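NDP-N-acetyl-D-galactosaminuronic acid dehydrogenase (PDB 3G79) probably catalyses the NAD-dependent oxidation of UDP-N-acetyl-mannosamine to the corresponding uronate, consuming two NAD per sugar. Local coordinates at residues E376-L381 with A417-A422; L359-I364 with V397-V402. All coordinates share one frame; numbering follows the deposited sequence.

Contact 1 of 2, residues E376-L381 with A417-A422; sequences EPYRDL and AIVVLA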
ATOM      1  N   GLU A 376       7.549 -17.374 -18.533  1.00 28.34           N
ATOM      2  CA  GLU A 376       7.239 -17.599 -19.938  1.00 29.26           C
ATOM      3  C   GLU A 376       7.658 -16.403 -20.804  1.00 28.90           C
ATOM      4  O   GLU A 376       8.522 -16.565 -21.644  1.00 29.16           O
ATOM      5  CB  GLU A 376       5.779 -17.980 -20.150  1.00 30.41           C
ATOM      6  CG  GLU A 376       5.474 -18.466 -21.516  1.00 63.00           C
ATOM      7  CD  GLU A 376       4.280 -19.403 -21.530  1.00 33.30           C
ATOM      8  OE1 GLU A 376       3.738 -19.654 -22.630  1.00 63.86           O
ATOM      9  OE2 GLU A 376       3.897 -19.916 -20.446  1.00 63.47           O
ATOM     10  N   PRO A 377       7.087 -15.190 -20.585  1.00 29.15           N
ATOM     11  CA  PRO A 377       7.567 -14.126 -21.488  1.00 28.92           C
ATOM     12  C   PRO A 377       9.083 -13.941 -21.472  1.00 29.00           C
ATOM     13  O   PRO A 377       9.626 -13.508 -22.468  1.00 30.17           O
ATOM     14  CB  PRO A 377       6.839 -12.868 -21.008  1.00 28.21           C
ATOM     15  CG  PRO A 377       6.465 -13.155 -19.579  1.00 35.13           C
ATOM     16  CD  PRO A 377       6.211 -14.640 -19.521  1.00 29.16           C
ATOM     17  N   TYR A 378       9.759 -14.283 -20.378  1.00 28.81           N
ATOM     18  CA  TYR A 378      11.218 -14.188 -20.326  1.00 28.72           C
ATOM     19  C   TYR A 378      11.838 -15.220 -21.232  1.00 29.61           C
ATOM     20  O   TYR A 378      12.675 -14.887 -22.081  1.00 29.91           O
ATOM     21  CB  TYR A 378      11.754 -14.366 -18.916  1.00 28.32           C
ATOM     22  CG  TYR A 378      13.281 -14.352 -18.883  1.00 27.25           C
ATOM     23  CD1 TYR A 378      13.999 -13.209 -18.457  1.00 28.22           C
ATOM     24  CD2 TYR A 378      14.019 -15.490 -19.274  1.00 28.31           C
ATOM     25  CE1 TYR A 378      15.392 -13.213 -18.441  1.00 25.56           C
ATOM     26  CE2 TYR A 378      15.377 -15.490 -19.259  1.00 25.72           C
ATOM     27  CZ  TYR A 378      16.077 -14.342 -18.856  1.00 27.79           C
ATOM     28  OH  TYR A 378      17.472 -14.389 -18.846  1.00 25.13           O
ATOM     29  N   ARG A 379      11.435 -16.476 -21.056  1.00 30.65           N
ATOM     30  CA  ARG A 379      11.930 -17.547 -21.908  1.00 31.89           C
ATOM     31  C   ARG A 379      11.747 -17.189 -23.376  1.00 32.74           C
ATOM     32  O   ARG A 379      12.625 -17.460 -24.205  1.00 33.99           O
ATOM     33  CB  ARG A 379      11.246 -18.880 -21.584  1.00 32.32           C
ATOM     34  CG  ARG A 379      11.598 -19.991 -22.543  1.00 21.18           C
ATOM     35  CD  ARG A 379      10.881 -21.257 -22.209  1.00 32.64           C
ATOM     36  NE  ARG A 379      11.182 -22.274 -23.177  1.00 20.75           N
ATOM     37  CZ  ARG A 379      10.475 -22.570 -24.274  1.00 33.88           C
ATOM     38  NH1 ARG A 379       9.366 -21.909 -24.623  1.00 21.62           N
ATOM     39  NH2 ARG A 379      10.910 -23.549 -25.058  1.00 21.77           N
ATOM     40  N   ASP A 380      10.635 -16.539 -23.686  1.00 32.68           N
ATOM     41  CA  ASP A 380      10.328 -16.182 -25.061  1.00 33.97           C
ATOM     42  C   ASP A 380      11.249 -15.140 -25.663  1.00 33.87           C
ATOM     43  O   ASP A 380      11.631 -15.265 -26.841  1.00 34.17           O
ATOM     44  CB  ASP A 380       8.846 -15.803 -25.204  1.00 35.92           C
ATOM     45  CG  ASP A 380       7.951 -17.036 -25.351  1.00 53.71           C
ATOM     46  OD1 ASP A 380       8.472 -18.114 -25.716  1.00 36.44           O
ATOM     47  OD2 ASP A 380       6.731 -16.939 -25.111  1.00 37.57           O
ATOM     48  N   LEU A 381      11.615 -14.127 -24.863  1.00 33.52           N
ATOM     49  CA  LEU A 381      12.612 -13.123 -25.254  1.00 33.47           C
ATOM     50  C   LEU A 381      13.970 -13.741 -25.572  1.00 34.86           C
ATOM     51  O   LEU A 381      14.613 -13.379 -26.573  1.00 36.01           O
ATOM     52  CB  LEU A 381      12.760 -12.041 -24.180  1.00 33.33           C
ATOM     53  CG  LEU A 381      11.550 -11.091 -24.039  1.00 36.28           C
ATOM     54  CD1 LEU A 381      11.596 -10.311 -22.741  1.00 33.60           C
ATOM     55  CD2 LEU A 381      11.321 -10.155 -25.267  1.00 32.64           C
ATOM     56  N   ALA A 417      24.548 -17.864 -19.037  1.00 32.51           N
ATOM     57  CA  ALA A 417      23.853 -17.113 -18.000  1.00 32.15           C
ATOM     58  C   ALA A 417      23.053 -18.023 -17.092  1.00 31.42           C
ATOM     59  O   ALA A 417      22.402 -18.938 -17.571  1.00 32.03           O
ATOM     60  CB  ALA A 417      22.941 -16.094 -18.625  1.00 32.58           C
ATOM     61  N   ILE A 418      23.129 -17.785 -15.781  1.00 30.01           N
ATOM     62  CA  ILE A 418      22.274 -18.453 -14.826  1.00 29.21           C
ATOM     63  C   ILE A 418      21.282 -17.415 -14.278  1.00 29.62           C
ATOM     64  O   ILE A 418      21.680 -16.392 -13.679  1.00 30.46           O
ATOM     65  CB  ILE A 418      23.072 -19.129 -13.687  1.00 29.12           C
ATOM     66  CG1 ILE A 418      23.949 -20.243 -14.215  1.00 18.91           C
ATOM     67  CG2 ILE A 418      22.139 -19.721 -12.621  1.00 20.74           C
ATOM     68  CD1 ILE A 418      25.209 -20.395 -13.436  1.00 27.99           C
ATOM     69  N   VAL A 419      19.998 -17.693 -14.489  1.00 29.03           N
ATOM     70  CA  VAL A 419      18.932 -16.720 -14.290  1.00 29.42           C
ATOM     71  C   VAL A 419      17.840 -17.256 -13.339  1.00 30.75           C
ATOM     72  O   VAL A 419      17.227 -18.290 -13.588  1.00 30.28           O
ATOM     73  CB  VAL A 419      18.348 -16.306 -15.634  1.00 28.66           C
ATOM     74  CG1 VAL A 419      17.355 -15.197 -15.459  1.00 23.05           C
ATOM     75  CG2 VAL A 419      19.487 -15.834 -16.560  1.00 23.96           C
ATOM     76  N   VAL A 420      17.633 -16.561 -12.228  1.00 31.68           N
ATOM     77  CA  VAL A 420      16.826 -17.116 -11.140  1.00 32.20           C
ATOM     78  C   VAL A 420      15.453 -16.421 -11.158  1.00 32.40           C
ATOM     79  O   VAL A 420      15.395 -15.194 -11.059  1.00 32.03           O
ATOM     80  CB  VAL A 420      17.563 -16.944  -9.767  1.00 32.17           C
ATOM     81  CG1 VAL A 420      16.727 -17.476  -8.646  1.00 33.90           C
ATOM     82  CG2 VAL A 420      18.928 -17.670  -9.760  1.00 32.98           C
ATOM     83  N   LEU A 421      14.365 -17.192 -11.325  1.00 32.27           N
ATOM     84  CA  LEU A 421      13.025 -16.576 -11.486  1.00 32.74           C
ATOM     85  C   LEU A 421      11.981 -16.996 -10.447  1.00 33.28           C
ATOM     86  O   LEU A 421      10.939 -16.333 -10.295  1.00 32.68           O
ATOM     87  CB  LEU A 421      12.471 -16.735 -12.915  1.00 32.37           C
ATOM     88  CG  LEU A 421      13.390 -16.177 -14.010  1.00 37.30           C
ATOM     89  CD1 LEU A 421      14.384 -17.234 -14.434  1.00 32.48           C
ATOM     90  CD2 LEU A 421      12.609 -15.705 -15.212  1.00 32.58           C
ATOM     91  N   ALA A 422      12.264 -18.095  -9.746  1.00 34.07           N
ATOM     92  CA  ALA A 422      11.450 -18.527  -8.623  1.00 34.87           C
ATOM     93  C   ALA A 422      12.355 -18.530  -7.430  1.00 36.78           C
ATOM     94  O   ALA A 422      13.523 -18.867  -7.550  1.00 38.81           O
ATOM     95  CB  ALA A 422      10.936 -19.889  -8.863  1.00 34.64           C
TER
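Tyr378 on a helix faces Val419 on a strand and Leu421 just past its end, and the backbones come closest at Tyr378 and Leu421, with CA atoms 9.3 Å apart. Side chains alone bridge this gap. The tyrosine has CG anti to the backbone N (chi1 176°), which sends the ring out from the helix toward the strand. Val419 comes from the opposite direction. Both of its methyls come up against the phenol oxygen from the same side, with Val419 CG2 3.4 Å and CG1 3.5 Å from Tyr378 OH. Val419 CG1 also packs 3.7 Å from Tyr378 CZ. Leu421 approaches at about a right angle to the tyrosine and meets the root of the ring, with Leu421 CD2 4.0 Å from Tyr378 CG. Both aliphatic groups reach the ring obliquely. The contact is apolar and buried, and Tyr378 OH has no hydrogen-bonding partner in the model. With an alanine here, a gap would probably open between helix and strand, and the Val419 methyls and Leu421 CD2 would lose their packing partner. This is helix-on-sheet packing in the Rossmann-like UDP-binding domain. Helix 375-385 lies against the parallel sheet, where strand 417-420 runs between strands 355-359 and 445-448. Tyr378 also touches Met358 of strand 355-359, and Met336 and Thr340 of helix 321-345.

Contact 2 of 2, residues L359-I364 with V397-V402; sequences LGWAFI and VNYPGV
Trp361 turns the edge of its indole to the face of Tyr399 in a T-shaped pair. The centroids of the indole five-membered ring and the tyrosine ring are 4.4 Å apart, and the planes stand at 83°. The long indole edge from NE1 to CZ2 lies across the phenol ring. Trp361 NE1 sits 3.1 Å from Tyr399 CD1, offset from the ring centre toward the rim. Further along the same edge, Trp361 CZ2 is 3.4 Å from Tyr399 CE2. The indole thus turns its N-H side to the pi face of the phenol. The other face of Tyr399 is lined near its rim by CD of the next residue, Pro400, so the phenol ring is sandwiched between proline and tryptophan.

Val402 meets a different surface of the tryptophan. Val402 CG1 lies over one face of the Trp361 six-membered ring in a CH-pi contact, 4.1 Å from the ring centroid and 27° off the normal. Val402 CG1 is nearest the outer carbons, 3.8 Å from Trp361 CZ2. Tyr399 and Val402 therefore hold the indole at its edge and over its face. A type II beta turn from Tyr399 to Val402 brings these two together, with Gly401 at positive phi. Trp361 has CG anti to its own N (chi1 -176°), which carries the indole toward this turn.

Tyr399 OH is hydrogen-bonded to Glu376 of helix 375-385. The contact joins the loop after strand 355-359 to the loop between strands 388-392 and 404-405. Both loops leave the C-terminal ends of neighbouring parallel strands in the Rossmann-like UDP-binding domain, so the pair packs at that end. Trp361 further packs on Glu376 and Arg379 of that helix and on Ile404 of strand 404-405.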
ATOM      1  N   LEU A 359      16.529 -21.037 -13.839  1.00 29.01           N
ATOM      2  CA  LEU A 359      16.288 -21.676 -12.559  1.00 29.26           C
ATOM      3  C   LEU A 359      14.960 -21.216 -12.038  1.00 30.35           C
ATOM      4  O   LEU A 359      14.851 -20.151 -11.450  1.00 30.99           O
ATOM      5  CB  LEU A 359      17.381 -21.283 -11.584  1.00 28.72           C
ATOM      6  CG  LEU A 359      18.628 -22.167 -11.552  1.00 14.70           C
ATOM      7  CD1 LEU A 359      19.171 -22.465 -12.931  1.00 27.98           C
ATOM      8  CD2 LEU A 359      19.653 -21.467 -10.667  1.00 28.30           C
ATOM      9  N   GLY A 360      13.915 -21.983 -12.286  1.00 31.46           N
ATOM     10  CA  GLY A 360      12.618 -21.573 -11.766  1.00 32.25           C
ATOM     11  C   GLY A 360      11.592 -21.262 -12.827  1.00 33.69           C
ATOM     12  O   GLY A 360      11.742 -20.291 -13.601  1.00 34.51           O
ATOM     13  N   TRP A 361      10.551 -22.099 -12.858  1.00 33.48           N
ATOM     14  CA  TRP A 361       9.433 -21.939 -13.767  1.00 33.11           C
ATOM     15  C   TRP A 361       8.135 -21.602 -13.021  1.00 35.24           C
ATOM     16  O   TRP A 361       7.379 -20.753 -13.481  1.00 35.63           O
ATOM     17  CB  TRP A 361       9.267 -23.199 -14.602  1.00 31.19           C
ATOM     18  CG  TRP A 361       8.199 -23.099 -15.629  1.00 27.99           C
ATOM     19  CD1 TRP A 361       6.977 -23.647 -15.564  1.00 29.41           C
ATOM     20  CD2 TRP A 361       8.270 -22.414 -16.889  1.00 29.23           C
ATOM     21  NE1 TRP A 361       6.273 -23.377 -16.707  1.00 28.57           N
ATOM     22  CE2 TRP A 361       7.049 -22.621 -17.539  1.00 28.00           C
ATOM     23  CE3 TRP A 361       9.260 -21.678 -17.538  1.00 27.60           C
ATOM     24  CZ2 TRP A 361       6.770 -22.091 -18.792  1.00 28.78           C
ATOM     25  CZ3 TRP A 361       8.991 -21.167 -18.777  1.00 29.37           C
ATOM     26  CH2 TRP A 361       7.760 -21.377 -19.400  1.00 27.79           C
ATOM     27  N   ALA A 362       7.848 -22.255 -11.888  1.00 37.08           N
ATOM     28  CA  ALA A 362       6.783 -21.749 -11.009  1.00 39.60           C
ATOM     29  C   ALA A 362       7.172 -20.361 -10.503  1.00 41.61           C
ATOM     30  O   ALA A 362       8.307 -19.956 -10.676  1.00 42.95           O
ATOM     31  CB  ALA A 362       6.552 -22.664  -9.874  1.00 39.76           C
ATOM     32  N   PHE A 363       6.264 -19.615  -9.891  1.00 43.00           N
ATOM     33  CA  PHE A 363       6.652 -18.253  -9.447  1.00 44.83           C
ATOM     34  C   PHE A 363       6.590 -18.023  -7.934  1.00 46.26           C
ATOM     35  O   PHE A 363       7.055 -16.983  -7.470  1.00 47.02           O
ATOM     36  CB  PHE A 363       5.894 -17.154 -10.216  1.00 44.55           C
ATOM     37  CG  PHE A 363       4.412 -17.333 -10.198  1.00 41.57           C
ATOM     38  CD1 PHE A 363       3.638 -16.681  -9.235  1.00 44.17           C
ATOM     39  CD2 PHE A 363       3.793 -18.179 -11.118  1.00 43.87           C
ATOM     40  CE1 PHE A 363       2.248 -16.858  -9.198  1.00 41.68           C
ATOM     41  CE2 PHE A 363       2.413 -18.398 -11.095  1.00 41.28           C
ATOM     42  CZ  PHE A 363       1.626 -17.737 -10.145  1.00 44.33           C
ATOM     43  N   ILE A 364       6.052 -18.996  -7.182  1.00 46.99           N
ATOM     44  CA  ILE A 364       6.101 -18.989  -5.697  1.00 47.12           C
ATOM     45  C   ILE A 364       7.140 -19.950  -5.131  1.00 47.17           C
ATOM     46  O   ILE A 364       7.237 -21.081  -5.579  1.00 47.30           O
ATOM     47  CB  ILE A 364       4.729 -19.316  -4.980  1.00 46.55           C
ATOM     48  CG1 ILE A 364       3.513 -18.822  -5.769  1.00 40.08           C
ATOM     49  CG2 ILE A 364       4.730 -18.736  -3.557  1.00 40.07           C
ATOM     50  CD1 ILE A 364       2.951 -19.880  -6.647  1.00 45.58           C
ATOM     51  N   VAL A 397       5.872 -30.241 -13.147  1.00 52.52           N
ATOM     52  CA  VAL A 397       5.947 -31.269 -14.156  1.00 54.58           C
ATOM     53  C   VAL A 397       4.819 -31.037 -15.167  1.00 56.34           C
ATOM     54  O   VAL A 397       3.696 -30.664 -14.792  1.00 56.68           O
ATOM     55  CB  VAL A 397       5.955 -32.701 -13.517  1.00 54.58           C
ATOM     56  CG1 VAL A 397       4.571 -33.093 -12.998  1.00 69.57           C
ATOM     57  CG2 VAL A 397       6.539 -33.747 -14.485  1.00 69.92           C
ATOM     58  N   ASN A 398       5.135 -31.209 -16.449  1.00 57.38           N
ATOM     59  CA  ASN A 398       4.125 -31.233 -17.513  1.00 58.38           C
ATOM     60  C   ASN A 398       3.523 -29.876 -17.805  1.00 58.47           C
ATOM     61  O   ASN A 398       2.329 -29.652 -17.581  1.00 58.53           O
ATOM     62  CB  ASN A 398       3.007 -32.250 -17.212  1.00 59.07           C
ATOM     63  CG  ASN A 398       3.412 -33.674 -17.531  1.00 71.28           C
ATOM     64  OD1 ASN A 398       3.135 -34.596 -16.760  1.00 59.68           O
ATOM     65  ND2 ASN A 398       4.071 -33.865 -18.674  1.00 59.58           N
ATOM     66  N   TYR A 399       4.354 -28.965 -18.289  1.00 58.34           N
ATOM     67  CA  TYR A 399       3.836 -27.707 -18.788  1.00 58.36           C
ATOM     68  C   TYR A 399       3.497 -27.943 -20.244  1.00 59.02           C
ATOM     69  O   TYR A 399       4.210 -28.695 -20.935  1.00 59.39           O
ATOM     70  CB  TYR A 399       4.845 -26.566 -18.636  1.00 57.62           C
ATOM     71  CG  TYR A 399       4.240 -25.181 -18.683  1.00 47.66           C
ATOM     72  CD1 TYR A 399       3.618 -24.631 -17.560  1.00 57.34           C
ATOM     73  CD2 TYR A 399       4.295 -24.412 -19.841  1.00 57.40           C
ATOM     74  CE1 TYR A 399       3.086 -23.350 -17.588  1.00 47.76           C
ATOM     75  CE2 TYR A 399       3.740 -23.125 -19.883  1.00 48.04           C
ATOM     76  CZ  TYR A 399       3.149 -22.612 -18.751  1.00 57.25           C
ATOM     77  OH  TYR A 399       2.614 -21.350 -18.781  1.00 48.76           O
ATOM     78  N   PRO A 400       2.391 -27.332 -20.712  1.00 58.89           N
ATOM     79  CA  PRO A 400       2.001 -27.553 -22.109  1.00 58.74           C
ATOM     80  C   PRO A 400       2.986 -26.906 -23.122  1.00 58.01           C
ATOM     81  O   PRO A 400       3.280 -25.700 -23.031  1.00 57.38           O
ATOM     82  CB  PRO A 400       0.585 -26.942 -22.182  1.00 58.83           C
ATOM     83  CG  PRO A 400       0.174 -26.685 -20.719  1.00 43.59           C
ATOM     84  CD  PRO A 400       1.436 -26.465 -19.989  1.00 58.32           C
ATOM     85  N   GLY A 401       3.486 -27.739 -24.046  1.00 57.68           N
ATOM     86  CA  GLY A 401       4.384 -27.335 -25.141  1.00 57.00           C
ATOM     87  C   GLY A 401       5.702 -26.701 -24.717  1.00 56.20           C
ATOM     88  O   GLY A 401       6.260 -25.897 -25.459  1.00 56.77           O
ATOM     89  N   VAL A 402       6.195 -27.064 -23.528  1.00 54.31           N
ATOM     90  CA  VAL A 402       7.397 -26.469 -22.913  1.00 51.68           C
ATOM     91  C   VAL A 402       8.051 -27.512 -21.987  1.00 49.93           C
ATOM     92  O   VAL A 402       7.421 -27.976 -21.043  1.00 48.78           O
ATOM     93  CB  VAL A 402       7.022 -25.162 -22.117  1.00 51.27           C
ATOM     94  CG1 VAL A 402       8.030 -24.826 -21.045  1.00 26.81           C
ATOM     95  CG2 VAL A 402       6.851 -23.979 -23.047  1.00 27.40           C
TER

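Overall arrangement
From the N terminus, the chain first reaches 359-364, at the end of strand 355-359, then helix segment 376-381. Next come the loop segment 397-402 and segment 417-422 on the neighbouring strand. Contact 2 closes the loop from 359-364 to 397-402, and contact 1 the loop from 376-381 to 417-422. The segments alternate, so the two closures cross. Their centres are about 11 Å apart. Besides the Glu376-Tyr399 bond, a probable hydrogen bond between Val419 O and Leu359 N links them directly. Contact 1 fixes the helix to the sheet, and contact 2 joins two loops at the C-terminal ends of strands 355-359 and 388-392, all within the UDP-binding domain.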